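PDB 1N8V: chemosensory protein from Mamestra brassicae, which binds long aliphatic molecules such as bromo-dodecanol in an all-helical hydrophobic cavity and probably carries or senses small chemical signals in the moth. Local coordinates for residues Leu13-Leu17 with Arg68-His72; Val27-Arg33 with Glu83-Tyr88. One frame throughout, in Å; residues are numbered along the deposited sequence.

Interaction 1 of 2, residues Leu13-Leu17 with Arg68-His72. With BDD (bromo-dodecanol), chain E.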
loop_
_atom_site.group_PDB
_atom_site.type_symbol
_atom_site.label_atom_id
_atom_site.label_comp_id
_atom_site.label_asym_id
_atom_site.label_seq_id
_atom_site.Cartn_x
_atom_site.Cartn_y
_atom_site.Cartn_z
ATOM N N LEU A 13 -11.031 -0.702 -3.993
ATOM C CA LEU A 13 -10.208 -1.007 -2.836
ATOM C C LEU A 13 -11.040 -1.501 -1.659
ATOM O O LEU A 13 -10.566 -2.294 -0.858
ATOM C CB LEU A 13 -9.375 0.210 -2.407
ATOM C CG LEU A 13 -8.336 0.649 -3.434
ATOM C CD1 LEU A 13 -7.652 1.907 -2.939
ATOM C CD2 LEU A 13 -7.303 -0.418 -3.663
ATOM N N ASP A 14 -12.288 -1.040 -1.549
ATOM C CA ASP A 14 -13.140 -1.461 -0.438
ATOM C C ASP A 14 -13.399 -2.973 -0.470
ATOM O O ASP A 14 -13.431 -3.629 0.578
ATOM C CB ASP A 14 -14.475 -0.682 -0.451
ATOM C CG ASP A 14 -14.313 0.798 -0.138
ATOM O OD1 ASP A 14 -13.437 1.193 0.655
ATOM O OD2 ASP A 14 -15.053 1.683 -0.649
ATOM N N GLU A 15 -13.592 -3.524 -1.665
ATOM C CA GLU A 15 -13.835 -4.955 -1.828
ATOM C C GLU A 15 -12.588 -5.769 -1.419
ATOM O O GLU A 15 -12.689 -6.817 -0.777
ATOM C CB GLU A 15 -14.269 -5.277 -3.267
ATOM C CG GLU A 15 -15.692 -4.877 -3.613
ATOM C CD GLU A 15 -16.065 -5.226 -5.042
ATOM O OE1 GLU A 15 -15.680 -4.488 -5.962
ATOM O OE2 GLU A 15 -16.750 -6.241 -5.248
ATOM N N ILE A 16 -11.402 -5.280 -1.772
ATOM C CA ILE A 16 -10.169 -5.945 -1.414
ATOM C C ILE A 16 -9.984 -5.946 0.101
ATOM O O ILE A 16 -9.628 -6.970 0.707
ATOM C CB ILE A 16 -8.958 -5.260 -2.109
ATOM C CG1 ILE A 16 -8.999 -5.537 -3.621
ATOM C CG2 ILE A 16 -7.679 -5.715 -1.486
ATOM C CD1 ILE A 16 -8.066 -4.650 -4.436
ATOM N N LEU A 17 -10.187 -4.787 0.713
ATOM C CA LEU A 17 -9.983 -4.672 2.153
ATOM C C LEU A 17 -10.970 -5.489 2.969
ATOM O O LEU A 17 -10.641 -5.904 4.083
ATOM C CB LEU A 17 -9.951 -3.194 2.583
ATOM C CG LEU A 17 -8.818 -2.364 1.975
ATOM C CD1 LEU A 17 -9.012 -0.860 2.283
ATOM C CD2 LEU A 17 -7.452 -2.820 2.452
ATOM N N ARG A 68 -6.496 5.193 2.387
ATOM C CA ARG A 68 -7.520 4.243 2.755
ATOM C C ARG A 68 -6.931 2.884 3.179
ATOM O O ARG A 68 -7.286 2.316 4.218
ATOM C CB ARG A 68 -8.477 4.091 1.574
ATOM C CG ARG A 68 -9.496 3.004 1.719
ATOM C CD ARG A 68 -10.672 3.351 2.578
ATOM N NE ARG A 68 -11.620 2.253 2.499
ATOM C CZ ARG A 68 -11.719 1.276 3.393
ATOM N NH1 ARG A 68 -10.996 1.257 4.506
ATOM N NH2 ARG A 68 -12.589 0.314 3.191
ATOM N N VAL A 69 -6.007 2.369 2.377
ATOM C CA VAL A 69 -5.379 1.083 2.664
ATOM C C VAL A 69 -4.536 1.160 3.933
ATOM O O VAL A 69 -4.637 0.304 4.816
ATOM C CB VAL A 69 -4.514 0.600 1.477
ATOM C CG1 VAL A 69 -3.663 -0.586 1.901
ATOM C CG2 VAL A 69 -5.382 0.243 0.278
ATOM N N ILE A 70 -3.740 2.214 4.044
ATOM C CA ILE A 70 -2.851 2.354 5.192
ATOM C C ILE A 70 -3.632 2.476 6.503
ATOM O O ILE A 70 -3.305 1.817 7.493
ATOM C CB ILE A 70 -1.874 3.533 4.975
ATOM C CG1 ILE A 70 -0.851 3.157 3.913
ATOM C CG2 ILE A 70 -1.180 3.923 6.277
ATOM C CD1 ILE A 70 -0.029 4.326 3.413
ATOM N N GLU A 71 -4.702 3.277 6.511
ATOM C CA GLU A 71 -5.514 3.425 7.723
ATOM C C GLU A 71 -6.125 2.076 8.113
ATOM O O GLU A 71 -6.155 1.707 9.302
ATOM C CB GLU A 71 -6.628 4.467 7.527
ATOM C CG GLU A 71 -7.399 4.701 8.826
ATOM C CD GLU A 71 -8.676 5.498 8.671
ATOM O OE1 GLU A 71 -9.185 5.597 7.543
ATOM O OE2 GLU A 71 -9.187 5.977 9.712
ATOM N N HIS A 72 -6.629 1.320 7.137
ATOM C CA HIS A 72 -7.196 0.009 7.418
ATOM C C HIS A 72 -6.162 -0.924 8.046
ATOM O O HIS A 72 -6.449 -1.638 9.004
ATOM C CB HIS A 72 -7.735 -0.647 6.136
ATOM C CG HIS A 72 -8.292 -2.015 6.372
ATOM N ND1 HIS A 72 -7.584 -3.186 6.197
ATOM C CD2 HIS A 72 -9.507 -2.381 6.844
ATOM C CE1 HIS A 72 -8.345 -4.214 6.543
ATOM N NE2 HIS A 72 -9.523 -3.751 6.919
HETATM O O1 BDD E . 5.836 4.037 6.320
HETATM C C1 BDD E . 5.119 4.023 5.083
HETATM C C2 BDD E . 4.823 2.582 4.647
HETATM C C3 BDD E . 3.851 2.585 3.470
HETATM C C4 BDD E . 3.412 1.185 3.034
HETATM C C5 BDD E . 1.947 1.200 2.581
HETATM C C6 BDD E . 1.730 0.596 1.204
HETATM C C7 BDD E . 0.256 0.627 0.785
HETATM C C8 BDD E . 0.066 1.235 -0.587
HETATM C C9 BDD E . -1.326 0.973 -1.144
HETATM C C10 BDD E . -1.506 1.598 -2.530
HETATM C C11 BDD E . -2.945 1.971 -2.899
HETATM C C12 BDD E . -3.074 3.093 -3.978
HETATM BR BR BDD E . -4.361 2.727 -4.883
#

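Interaction 2 of 2, residues Val27-Arg33 with Glu83-Tyr88. With BDD (bromo-dodecanol), chain E; BDD (bromo-dodecanol), chain C.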
loop_
_atom_site.group_PDB
_atom_site.type_symbol
_atom_site.label_atom_id
_atom_site.label_comp_id
_atom_site.label_asym_id
_atom_site.label_seq_id
_atom_site.Cartn_x
_atom_site.Cartn_y
_atom_site.Cartn_z
ATOM N N VAL A 27 -0.599 -8.441 -0.315
ATOM C CA VAL A 27 0.445 -8.300 0.685
ATOM C C VAL A 27 1.638 -9.255 0.434
ATOM O O VAL A 27 2.798 -8.838 0.467
ATOM C CB VAL A 27 -0.092 -8.527 2.112
ATOM C CG1 VAL A 27 1.046 -8.524 3.093
ATOM C CG2 VAL A 27 -1.100 -7.464 2.450
ATOM N N ASN A 28 1.347 -10.526 0.156
ATOM C CA ASN A 28 2.427 -11.480 -0.113
ATOM C C ASN A 28 3.225 -11.117 -1.360
ATOM O O ASN A 28 4.444 -11.309 -1.414
ATOM C CB ASN A 28 1.877 -12.907 -0.198
ATOM C CG ASN A 28 1.364 -13.440 1.143
ATOM O OD1 ASN A 28 0.532 -14.389 1.187
ATOM N ND2 ASN A 28 1.822 -12.861 2.216
ATOM N N CYS A 29 2.544 -10.556 -2.358
ATOM C CA CYS A 29 3.239 -10.109 -3.564
ATOM C C CYS A 29 4.220 -8.969 -3.234
ATOM O O CYS A 29 5.411 -9.001 -3.588
ATOM C CB CYS A 29 2.228 -9.625 -4.603
ATOM S SG CYS A 29 2.838 -8.507 -5.915
ATOM N N VAL A 30 3.722 -7.938 -2.563
ATOM C CA VAL A 30 4.550 -6.769 -2.259
ATOM C C VAL A 30 5.654 -7.111 -1.269
ATOM O O VAL A 30 6.723 -6.513 -1.303
ATOM C CB VAL A 30 3.652 -5.594 -1.779
ATOM C CG1 VAL A 30 4.445 -4.446 -1.261
ATOM C CG2 VAL A 30 2.766 -5.128 -2.902
ATOM N N MET A 31 5.420 -8.103 -0.405
ATOM C CA MET A 31 6.455 -8.551 0.533
ATOM C C MET A 31 7.453 -9.528 -0.132
ATOM O O MET A 31 8.358 -10.029 0.524
ATOM C CB MET A 31 5.831 -9.230 1.759
ATOM C CG MET A 31 5.162 -8.271 2.701
ATOM S SD MET A 31 6.196 -6.961 3.402
ATOM C CE MET A 31 7.402 -7.992 4.299
ATOM N N GLU A 32 7.297 -9.779 -1.434
ATOM C CA GLU A 32 8.209 -10.638 -2.200
ATOM C C GLU A 32 8.284 -12.085 -1.682
ATOM O O GLU A 32 9.364 -12.696 -1.625
ATOM C CB GLU A 32 9.592 -9.970 -2.310
ATOM C CG GLU A 32 9.560 -8.552 -2.917
ATOM C CD GLU A 32 10.931 -7.999 -3.314
ATOM O OE1 GLU A 32 11.586 -8.621 -4.196
ATOM O OE2 GLU A 32 11.351 -6.942 -2.782
ATOM N N ARG A 33 7.120 -12.619 -1.328
ATOM C CA ARG A 33 7.010 -14.007 -0.867
ATOM C C ARG A 33 5.835 -14.764 -1.501
ATOM O O ARG A 33 5.566 -15.906 -1.129
ATOM C CB ARG A 33 6.918 -14.066 0.655
ATOM C CG ARG A 33 5.730 -13.371 1.250
ATOM C CD ARG A 33 5.575 -13.621 2.759
ATOM N NE ARG A 33 4.433 -12.907 3.320
ATOM C CZ ARG A 33 4.479 -11.989 4.286
ATOM N NH1 ARG A 33 3.350 -11.440 4.696
ATOM N NH2 ARG A 33 5.618 -11.615 4.853
ATOM N N GLU A 83 5.157 -5.078 9.037
ATOM C CA GLU A 83 6.120 -5.686 8.143
ATOM C C GLU A 83 6.298 -4.851 6.899
ATOM O O GLU A 83 7.419 -4.752 6.367
ATOM C CB GLU A 83 5.773 -7.146 7.790
ATOM C CG GLU A 83 4.554 -7.351 6.929
ATOM C CD GLU A 83 4.270 -8.819 6.706
ATOM O OE1 GLU A 83 5.209 -9.621 6.917
ATOM O OE2 GLU A 83 3.145 -9.168 6.326
ATOM N N LEU A 84 5.230 -4.202 6.424
ATOM C CA LEU A 84 5.336 -3.375 5.225
ATOM C C LEU A 84 6.148 -2.109 5.468
ATOM O O LEU A 84 7.012 -1.749 4.687
ATOM C CB LEU A 84 3.939 -3.012 4.705
ATOM C CG LEU A 84 3.189 -4.114 3.978
ATOM C CD1 LEU A 84 1.735 -3.724 3.805
ATOM C CD2 LEU A 84 3.798 -4.364 2.632
ATOM N N THR A 85 5.840 -1.399 6.547
ATOM C CA THR A 85 6.595 -0.166 6.829
ATOM C C THR A 85 8.074 -0.493 7.142
ATOM O O THR A 85 8.971 0.237 6.739
ATOM C CB THR A 85 5.890 0.696 7.886
ATOM O OG1 THR A 85 6.496 2.008 7.941
ATOM C CG2 THR A 85 5.982 0.085 9.281
ATOM N N ALA A 86 8.335 -1.608 7.812
ATOM C CA ALA A 86 9.714 -1.998 8.080
ATOM C C ALA A 86 10.499 -2.317 6.804
ATOM O O ALA A 86 11.686 -1.987 6.711
ATOM C CB ALA A 86 9.794 -3.173 9.063
ATOM N N LYS A 87 9.860 -2.975 5.838
ATOM C CA LYS A 87 10.550 -3.342 4.614
ATOM C C LYS A 87 10.757 -2.146 3.686
ATOM O O LYS A 87 11.856 -1.920 3.164
ATOM C CB LYS A 87 9.784 -4.457 3.876
ATOM C CG LYS A 87 10.373 -4.795 2.490
ATOM C CD LYS A 87 9.701 -6.016 1.884
ATOM C CE LYS A 87 10.075 -6.199 0.415
ATOM N NZ LYS A 87 11.487 -6.616 0.245
ATOM N N TYR A 88 9.682 -1.400 3.437
ATOM C CA TYR A 88 9.725 -0.300 2.459
ATOM C C TYR A 88 10.115 1.071 3.023
ATOM O O TYR A 88 10.507 1.953 2.271
ATOM C CB TYR A 88 8.368 -0.213 1.735
ATOM C CG TYR A 88 8.211 -1.311 0.691
ATOM C CD1 TYR A 88 8.700 -1.140 -0.587
ATOM C CD2 TYR A 88 7.585 -2.512 0.991
ATOM C CE1 TYR A 88 8.580 -2.134 -1.540
ATOM C CE2 TYR A 88 7.462 -3.511 0.060
ATOM C CZ TYR A 88 7.951 -3.313 -1.217
ATOM O OH TYR A 88 7.833 -4.295 -2.196
HETATM O O1 BDD E . 5.836 4.037 6.320
HETATM C C1 BDD E . 5.119 4.023 5.083
HETATM C C2 BDD E . 4.823 2.582 4.647
HETATM C C3 BDD E . 3.851 2.585 3.470
HETATM C C4 BDD E . 3.412 1.185 3.034
HETATM C C5 BDD E . 1.947 1.200 2.581
HETATM C C6 BDD E . 1.730 0.596 1.204
HETATM C C7 BDD E . 0.256 0.627 0.785
HETATM C C8 BDD E . 0.066 1.235 -0.587
HETATM C C9 BDD E . -1.326 0.973 -1.144
HETATM C C10 BDD E . -1.506 1.598 -2.530
HETATM C C11 BDD E . -2.945 1.971 -2.899
HETATM C C12 BDD E . -3.074 3.093 -3.978
HETATM BR BR BDD E . -4.361 2.727 -4.883
HETATM O O1 BDD C . -5.335 2.900 -7.300
HETATM C C1 BDD C . -5.320 1.480 -7.265
HETATM C C2 BDD C . -4.081 0.959 -7.988
HETATM C C3 BDD C . -3.399 -0.136 -7.179
HETATM C C4 BDD C . -4.024 -1.501 -7.426
HETATM C C5 BDD C . -3.575 -2.493 -6.357
HETATM C C6 BDD C . -4.459 -2.430 -5.108
HETATM C C7 BDD C . -3.851 -3.169 -3.917
HETATM C C8 BDD C . -4.423 -2.684 -2.585
HETATM C C9 BDD C . -3.993 -3.595 -1.440
HETATM C C10 BDD C . -2.595 -3.263 -0.935
HETATM C C11 BDD C . -2.204 -4.088 0.277
HETATM C C12 BDD C . -0.838 -3.687 0.830
HETATM BR BR BDD C . 0.367 -4.341 -0.044
HETATM O O HOH W 1 11.061 -9.331 1.392
HETATM O O HOH W 2 10.358 -4.452 -3.353
#

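Interaction 1 of 2, residues Leu13-Leu17 with Arg68-His72
Behind one wall of the bromo-dodecanol cavity, lined here by Leu13, Val69 and Ile70, the short helix 13-17 packs on helix 60-76, Leu17 reaching Arg68, Val69 and His72 and Leu13 reaching Val69. The two segments run nearly parallel, 22° apart, with axes 10.9 Å from each other. On the outer side Arg68 takes hold of Asp14 side-on: NE and NH2 both donate to the one oxygen OD1, each at 2.8 Å. OD1 lies in the guanidinium plane, whereas the carboxylate is turned 40° from that plane, and both bonds are somewhat bent. The Arg68 chain folds at chi2 (79°), which lays the guanidinium over Leu17, whose CD1 sits above the centre of one face, 3.6 Å from Arg68 CZ. Further along, Leu17 CB stands almost exactly over the His72 ring in a CH-pi contact, 4.2 Å from its centroid. Beneath this layer Val69 CG2 meets Leu13 CD1 and Leu17 CD2, both at 4.3 Å, and Leu13 CD1 reaches on to the bromine of the ligand in chain E at 3.9 Å. A methionine in place of Arg68 would probably leave Asp14 without its positive mate and Leu17 CD1 without the flat group above it. The contact thus grades from a charged outer edge to an apolar inner side that faces the ligand chain.

Interaction 2 of 2, residues Val27-Arg33 with Glu83-Tyr88
Salt bridges and a buried apolar seam join the C-terminal end of helix 20-30, with the turn after it, to the last turns of helix 78-88. Arg33 meets Glu83 end-on, NH1 donating a hydrogen bond to OE2 at 2.8 Å and NH2 one to OE1 at 2.9 Å. Both bonds are fairly straight, although the guanidinium and carboxylate planes stand 42° apart. Glu83 CG sits between its backbone N and carbonyl carbon (chi1 69°), and from there the extended chain carries the carboxylate to Arg33. Met31, bent at chi2 and chi3, tucks its sulfur against Leu84, SD to CD2 3.6 Å, while its methyl CE lies beside Lys87 CD. Lys87 NZ reaches Glu32 OE2 at 3.0 Å, approaching from above the carboxylate plane, and a water links NZ to Met31 O. Tyr88 OH donates to Val30 O at 2.6 Å, on a lone pair in the carbonyl plane; a second water donates to both this hydroxyl and Glu32 OE2. Val30 CG1 rests against Tyr88 CE2 at 3.4 Å, and its CG2 faces the bromine of the chain C ligand, as Leu84 CD1 faces that ligand's C12. Glu32, at positive phi, ends helix 20-30 in a Schellman motif on the outer side, while Val30 and Leu84 behind it line the lipid pocket of this all-helical insect chemosensory (OS-D) fold.

Interactions 1 and 2 lie with their centres 16 Å apart and do not touch; their nearest atoms are about 7 Å from each other. Along the chain their segments alternate: 13-17, 27-33, 68-72, 83-88. Helix 13-17 is followed directly by helix 20-30, and helix 60-76 by helix 78-88, so one pair of consecutive helices is joined to another, first helix to first and second to second. Both contacts touch the chain E bromo-dodecanol, interaction 1 along the middle of its chain and at its bromine, interaction 2 at its hydroxyl O1, which lies close to Thr85 OG1 and is hydrogen-bonded to Asp89. Together they bound different parts of one cavity whose walls are built from helices distant in sequence.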